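HAD-superfamily hydrolase, subfamily IA, variant 1 (PDB 3KZX) probably hydrolyses 2-phosphoglycolate to glycolate and phosphate, as a member of the haloacid dehalogenase-like hydrolase superfamily. Local coordinates at residues 28-33 and 109-114; 163-168 and 194-199. All coordinates share one frame; numbering follows the deposited sequence. Where two conformers were deposited one is given.

In the fold
The two contacts lie on opposite sides of the parallel sheet of the Rossmann-like HAD core, their centres about 17 Å apart. Contact 1 joins the central strand 27-30 to helix 108-117, which leads into the neighbouring strand 121-126. In contact 2, later in the chain than strand 148-152, helix 163-172 meets the end of helix 187-195 and the turn into strand 199-203. F30 faces helix 108-117 in contact 1, while I29 reaches V165 of contact 2 (I29 CD1 to V165 CG1, 3.9 Å). Sheet and flanking helical layers form the three-layer HAD core; D31 follows strand 27-30 at its C-terminal end, where the active site of HAD enzymes lies.

Contact 1 of 2, residues 28-33 and 109-114; sequences VIFDWY and IELLDT
The ring of F30 meets two consecutive leucines of helix 108-117, one over a face and the other at the edge. L112 sets its methyl CD2 over one face, 4.1 Å from the F30 ring centroid and 28° off the normal, a CH-pi contact displaced toward CE2, which lies 3.6 Å from L112 CD2. L111 brings its own CD2 to the rim near the ring plane, 3.7 Å from F30 CE1. This is the strand-to-helix packing of the Rossmann-like HAD fold, in which helix 108-117 packs against strand 27-30.

Leucine suits both helix positions because its branched end can reach a ring from different directions. CG of L111 stands anti to the backbone N (chi1 172°), and its CB already points at the strand. The CB of L112 points aside, and its terminal CD2 makes the approach; this side chain and that of F30 slide past each other in opposite directions. A flat, apolar phenylalanine fits the face of the sheet turned to this helix, since it offers carbon on both face and rim and leaves no polar group to satisfy. M122 of strand 121-126 touches both F30 and L112, while I183 touches F30 and F218 of helix 218-229 touches L111.

Just past F30 the strand gives way to a helix, with D31 at its N-cap position but making no capping bond. This is where HAD hydrolases have the aspartate that begins their first signature motif, and D31 probably corresponds to it. Its OD2 forms a salt bridge with NZ of K159. W32 CD1 lies 3.7 Å above the plane of the Y33 ring, offset toward its rim. D31 OD1 accepts the backbone N-H of W32 (N to OD1 2.8 Å), the donor standing 36° out of the carboxylate plane.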
loop_
_atom_site.group_PDB
_atom_site.type_symbol
_atom_site.label_atom_id
_atom_site.label_comp_id
_atom_site.label_asym_id
_atom_site.label_seq_id
_atom_site.Cartn_x
_atom_site.Cartn_y
_atom_site.Cartn_z
ATOM N N VAL A 28 1.265 -13.922 1.884
ATOM C CA VAL A 28 0.534 -12.671 2.122
ATOM C C VAL A 28 1.193 -11.596 1.267
ATOM O O VAL A 28 2.369 -11.315 1.404
ATOM C CB VAL A 28 0.517 -12.243 3.597
ATOM C CG1 VAL A 28 -0.254 -10.876 3.784
ATOM C CG2 VAL A 28 -0.106 -13.356 4.468
ATOM N N ILE A 29 0.401 -10.987 0.399
ATOM C CA ILE A 29 0.858 -9.900 -0.456
ATOM C C ILE A 29 0.312 -8.592 0.114
ATOM O O ILE A 29 -0.843 -8.531 0.497
ATOM C CB ILE A 29 0.399 -10.092 -1.926
ATOM C CG1 ILE A 29 0.889 -11.444 -2.478
ATOM C CG2 ILE A 29 0.961 -8.959 -2.820
ATOM C CD1 ILE A 29 0.393 -11.738 -3.878
ATOM N N PHE A 30 1.155 -7.543 0.140
ATOM C CA PHE A 30 0.776 -6.227 0.642
ATOM C C PHE A 30 0.911 -5.176 -0.423
ATOM O O PHE A 30 1.859 -5.202 -1.181
ATOM C CB PHE A 30 1.690 -5.790 1.790
ATOM C CG PHE A 30 1.544 -6.598 3.051
ATOM C CD1 PHE A 30 0.641 -6.200 4.044
ATOM C CD2 PHE A 30 2.294 -7.745 3.266
ATOM C CE1 PHE A 30 0.498 -6.915 5.202
ATOM C CE2 PHE A 30 2.137 -8.480 4.452
ATOM C CZ PHE A 30 1.257 -8.057 5.407
ATOM N N ASP A 31 0.003 -4.216 -0.446
ATOM C CA ASP A 31 0.273 -2.989 -1.160
ATOM C C ASP A 31 1.093 -2.093 -0.245
ATOM O O ASP A 31 1.162 -2.333 0.977
ATOM C CB ASP A 31 -1.051 -2.321 -1.515
ATOM C CG ASP A 31 -0.919 -1.288 -2.657
ATOM O OD1 ASP A 31 0.200 -1.015 -3.137
ATOM O OD2 ASP A 31 -1.971 -0.784 -3.082
ATOM N N TRP A 32 1.723 -1.069 -0.827
ATOM C CA TRP A 32 2.611 -0.190 -0.110
ATOM C C TRP A 32 1.839 1.081 0.343
ATOM O O TRP A 32 1.402 1.190 1.494
ATOM C CB TRP A 32 3.844 0.101 -1.000
ATOM C CG TRP A 32 4.898 0.909 -0.399
ATOM C CD1 TRP A 32 5.263 2.175 -0.765
ATOM C CD2 TRP A 32 5.730 0.564 0.719
ATOM N NE1 TRP A 32 6.276 2.626 0.040
ATOM C CE2 TRP A 32 6.584 1.654 0.956
ATOM C CE3 TRP A 32 5.832 -0.565 1.539
ATOM C CZ2 TRP A 32 7.541 1.651 1.973
ATOM C CZ3 TRP A 32 6.783 -0.562 2.558
ATOM C CH2 TRP A 32 7.621 0.543 2.762
ATOM N N TYR A 33 1.597 2.002 -0.574
ATOM C CA TYR A 33 0.970 3.261 -0.206
ATOM C C TYR A 33 -0.486 3.036 0.240
ATOM O O TYR A 33 -1.237 2.389 -0.449
ATOM C CB TYR A 33 0.974 4.242 -1.375
ATOM C CG TYR A 33 2.305 4.914 -1.686
ATOM C CD1 TYR A 33 3.183 5.310 -0.667
ATOM C CD2 TYR A 33 2.646 5.199 -2.976
ATOM C CE1 TYR A 33 4.380 5.917 -0.970
ATOM C CE2 TYR A 33 3.842 5.843 -3.297
ATOM C CZ TYR A 33 4.708 6.186 -2.303
ATOM O OH TYR A 33 5.875 6.846 -2.649
ATOM N N ILE A 109 4.459 -3.323 11.307
ATOM C CA ILE A 109 5.661 -4.089 11.651
ATOM C C ILE A 109 5.343 -5.332 12.482
ATOM O O ILE A 109 5.913 -6.397 12.251
ATOM C CB ILE A 109 6.713 -3.256 12.431
ATOM C CG1 ILE A 109 7.550 -2.442 11.460
ATOM C CG2 ILE A 109 7.699 -4.208 13.194
ATOM C CD1 ILE A 109 8.884 -3.111 11.154
ATOM N N GLU A 110 4.445 -5.205 13.467
ATOM C CA GLU A 110 4.049 -6.380 14.261
ATOM C C GLU A 110 3.490 -7.507 13.405
ATOM O O GLU A 110 3.807 -8.684 13.635
ATOM C CB GLU A 110 3.067 -6.009 15.355
ATOM C CG GLU A 110 3.742 -5.233 16.447
ATOM C CD GLU A 110 2.828 -4.329 17.207
ATOM O OE1 GLU A 110 2.801 -3.116 16.897
ATOM O OE2 GLU A 110 2.179 -4.839 18.140
ATOM N N LEU A 111 2.685 -7.144 12.398
ATOM C CA LEU A 111 2.149 -8.138 11.474
ATOM C C LEU A 111 3.211 -8.768 10.573
ATOM O O LEU A 111 3.286 -10.013 10.423
ATOM C CB LEU A 111 1.008 -7.511 10.640
ATOM C CG LEU A 111 0.505 -8.377 9.516
ATOM C CD1 LEU A 111 -0.057 -9.681 10.087
ATOM C CD2 LEU A 111 -0.559 -7.600 8.662
ATOM N N LEU A 112 4.071 -7.941 9.976
ATOM C CA LEU A 112 5.152 -8.497 9.184
ATOM C C LEU A 112 5.982 -9.455 10.003
ATOM O O LEU A 112 6.332 -10.558 9.541
ATOM C CB LEU A 112 6.049 -7.382 8.588
ATOM C CG LEU A 112 5.356 -6.355 7.663
ATOM C CD1 LEU A 112 6.295 -5.221 7.341
ATOM C CD2 LEU A 112 4.863 -6.985 6.358
ATOM N N ASP A 113 6.296 -9.057 11.236
ATOM C CA ASP A 113 7.171 -9.852 12.056
ATOM C C ASP A 113 6.507 -11.163 12.487
ATOM O O ASP A 113 7.149 -12.197 12.519
ATOM C CB ASP A 113 7.684 -9.052 13.255
ATOM C CG ASP A 113 9.038 -9.531 13.706
ATOM O OD1 ASP A 113 10.034 -9.390 12.944
ATOM O OD2 ASP A 113 9.077 -10.117 14.797
ATOM N N THR A 114 5.221 -11.118 12.789
ATOM C CA THR A 114 4.449 -12.319 13.069
ATOM C C THR A 114 4.447 -13.275 11.868
ATOM O O THR A 114 4.665 -14.470 12.009
ATOM C CB THR A 114 3.009 -11.944 13.476
ATOM O OG1 THR A 114 3.065 -11.398 14.789
ATOM C CG2 THR A 114 2.118 -13.156 13.554
#

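Contact 2 of 2, residues 163-168 and 194-199; sequences EPVLAA and IEAGCL
V165 and A196 face each other directly, their side chains both aimed into the seam between helix 163-172 and the end of helix 187-195. The touching branch is CG1 of V165, which lies 3.6 Å from A196 CB; with CG1 anti to the backbone N (chi1 169°), this methyl extends from the helix toward the turn. The same methyl also meets the sulfur of C198, at 4.2 Å between V165 CG1 and C198 SG, so it bridges two residues of segment 194-199.

L166 approaches differently. Its CB leaves at an angle to the seam, but the longer chain brings CD2 back alongside A196, 4.0 Å from A196 CB and 3.9 Å from A196 O. Alanine suits this spot because its small methyl lets the backbones come close, with the CA atoms of L166 and A196 6.4 Å apart. Beneath them V165 rests on F182 and C198 on V180, both of strand 180-184.

The following G197, whose positive phi is easy for glycine, gives one of the two bonds back into the last turn, N to I194 O at 3.0 Å, in the Schellman motif that here leads from a helix of the Rossmann-like HAD core into strand 199-203.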
loop_
_atom_site.group_PDB
_atom_site.type_symbol
_atom_site.label_atom_id
_atom_site.label_comp_id
_atom_site.label_asym_id
_atom_site.label_seq_id
_atom_site.Cartn_x
_atom_site.Cartn_y
_atom_site.Cartn_z
ATOM N N GLU A 163 -1.391 -9.404 -13.655
ATOM C CA GLU A 163 -0.004 -9.723 -13.985
ATOM C C GLU A 163 1.030 -9.418 -12.883
ATOM O O GLU A 163 1.900 -10.257 -12.624
ATOM C CB GLU A 163 0.424 -9.039 -15.306
ATOM C CG GLU A 163 1.870 -9.382 -15.756
ATOM C CD GLU A 163 2.359 -8.607 -17.024
ATOM O OE1 GLU A 163 1.614 -7.851 -17.649
ATOM O OE2 GLU A 163 3.527 -8.753 -17.345
ATOM N N PRO A 164 0.957 -8.234 -12.230
ATOM C CA PRO A 164 1.921 -7.960 -11.158
ATOM C C PRO A 164 1.810 -8.898 -9.957
ATOM O O PRO A 164 2.841 -9.213 -9.319
ATOM C CB PRO A 164 1.577 -6.525 -10.718
ATOM C CG PRO A 164 0.803 -5.941 -11.781
ATOM C CD PRO A 164 0.147 -7.043 -12.542
ATOM N N VAL A 165 0.586 -9.334 -9.647
ATOM C CA VAL A 165 0.358 -10.296 -8.581
ATOM C C VAL A 165 0.934 -11.645 -8.975
ATOM O O VAL A 165 1.594 -12.292 -8.170
ATOM C CB VAL A 165 -1.145 -10.444 -8.235
ATOM C CG1 VAL A 165 -1.369 -11.642 -7.317
ATOM C CG2 VAL A 165 -1.674 -9.111 -7.606
ATOM N N LEU A 166 0.652 -12.077 -10.198
ATOM C CA LEU A 166 1.129 -13.344 -10.672
ATOM C C LEU A 166 2.665 -13.345 -10.747
ATOM O O LEU A 166 3.285 -14.380 -10.534
ATOM C CB LEU A 166 0.491 -13.715 -12.017
ATOM C CG LEU A 166 -1.031 -13.981 -11.993
ATOM C CD1 LEU A 166 -1.606 -14.275 -13.393
ATOM C CD2 LEU A 166 -1.292 -15.098 -11.012
ATOM N N ALA A 167 3.266 -12.187 -11.033
ATOM C CA ALA A 167 4.699 -12.055 -11.065
ATOM C C ALA A 167 5.314 -12.279 -9.696
ATOM O O ALA A 167 6.298 -13.020 -9.590
ATOM C CB ALA A 167 5.128 -10.707 -11.640
ATOM N N ALA A 168 4.755 -11.642 -8.661
ATOM C CA ALA A 168 5.234 -11.866 -7.286
ATOM C C ALA A 168 5.149 -13.344 -6.913
ATOM O O ALA A 168 6.090 -13.917 -6.311
ATOM C CB ALA A 168 4.422 -11.005 -6.282
ATOM N N ILE A 194 -8.577 -10.719 -7.325
ATOM C CA ILE A 194 -9.644 -11.582 -7.878
ATOM C C ILE A 194 -9.272 -12.125 -9.250
ATOM O O ILE A 194 -9.394 -13.340 -9.480
ATOM C CB ILE A 194 -10.984 -10.835 -7.926
ATOM C CG1 ILE A 194 -11.495 -10.530 -6.520
ATOM C CG2 ILE A 194 -12.082 -11.629 -8.680
ATOM C CD1 ILE A 194 -12.780 -9.696 -6.536
ATOM N N GLU A 195 -8.749 -11.262 -10.137
ATOM C CA GLU A 195 -8.359 -11.652 -11.509
ATOM C C GLU A 195 -7.189 -12.650 -11.456
ATOM O O GLU A 195 -7.022 -13.486 -12.344
ATOM C CB GLU A 195 -7.972 -10.416 -12.363
ATOM C CG GLU A 195 -9.180 -9.492 -12.854
ATOM C CD GLU A 195 -8.810 -8.488 -13.975
ATOM O OE1 GLU A 195 -9.158 -7.266 -13.874
ATOM O OE2 GLU A 195 -8.178 -8.911 -14.965
ATOM N N ALA A 196 -6.374 -12.551 -10.408
ATOM C CA ALA A 196 -5.250 -13.468 -10.195
ATOM C C ALA A 196 -5.608 -14.783 -9.502
ATOM O O ALA A 196 -4.747 -15.627 -9.361
ATOM C CB ALA A 196 -4.137 -12.786 -9.394
ATOM N N GLY A 197 -6.845 -14.927 -9.053
ATOM C CA GLY A 197 -7.287 -16.159 -8.381
ATOM C C GLY A 197 -6.954 -16.210 -6.897
ATOM O O GLY A 197 -6.936 -17.312 -6.299
ATOM N N CYS A 198 -6.692 -15.041 -6.316
ATOM C CA CYS A 198 -6.240 -14.896 -4.938
ATOM C C CYS A 198 -7.337 -14.244 -4.074
ATOM O O CYS A 198 -8.373 -13.847 -4.585
ATOM C CB CYS A 198 -4.952 -14.074 -4.895
ATOM S SG CYS A 198 -3.559 -14.826 -5.755
ATOM N N LEU A 199 -7.136 -14.209 -2.766
ATOM C CA LEU A 199 -8.137 -13.702 -1.854
ATOM C C LEU A 199 -7.801 -12.258 -1.515
ATOM O O LEU A 199 -6.810 -11.982 -0.812
ATOM C CB LEU A 199 -8.176 -14.494 -0.533
ATOM C CG LEU A 199 -9.364 -14.197 0.367
ATOM C CD1 LEU A 199 -10.649 -14.760 -0.254
ATOM C CD2 LEU A 199 -9.117 -14.766 1.808
#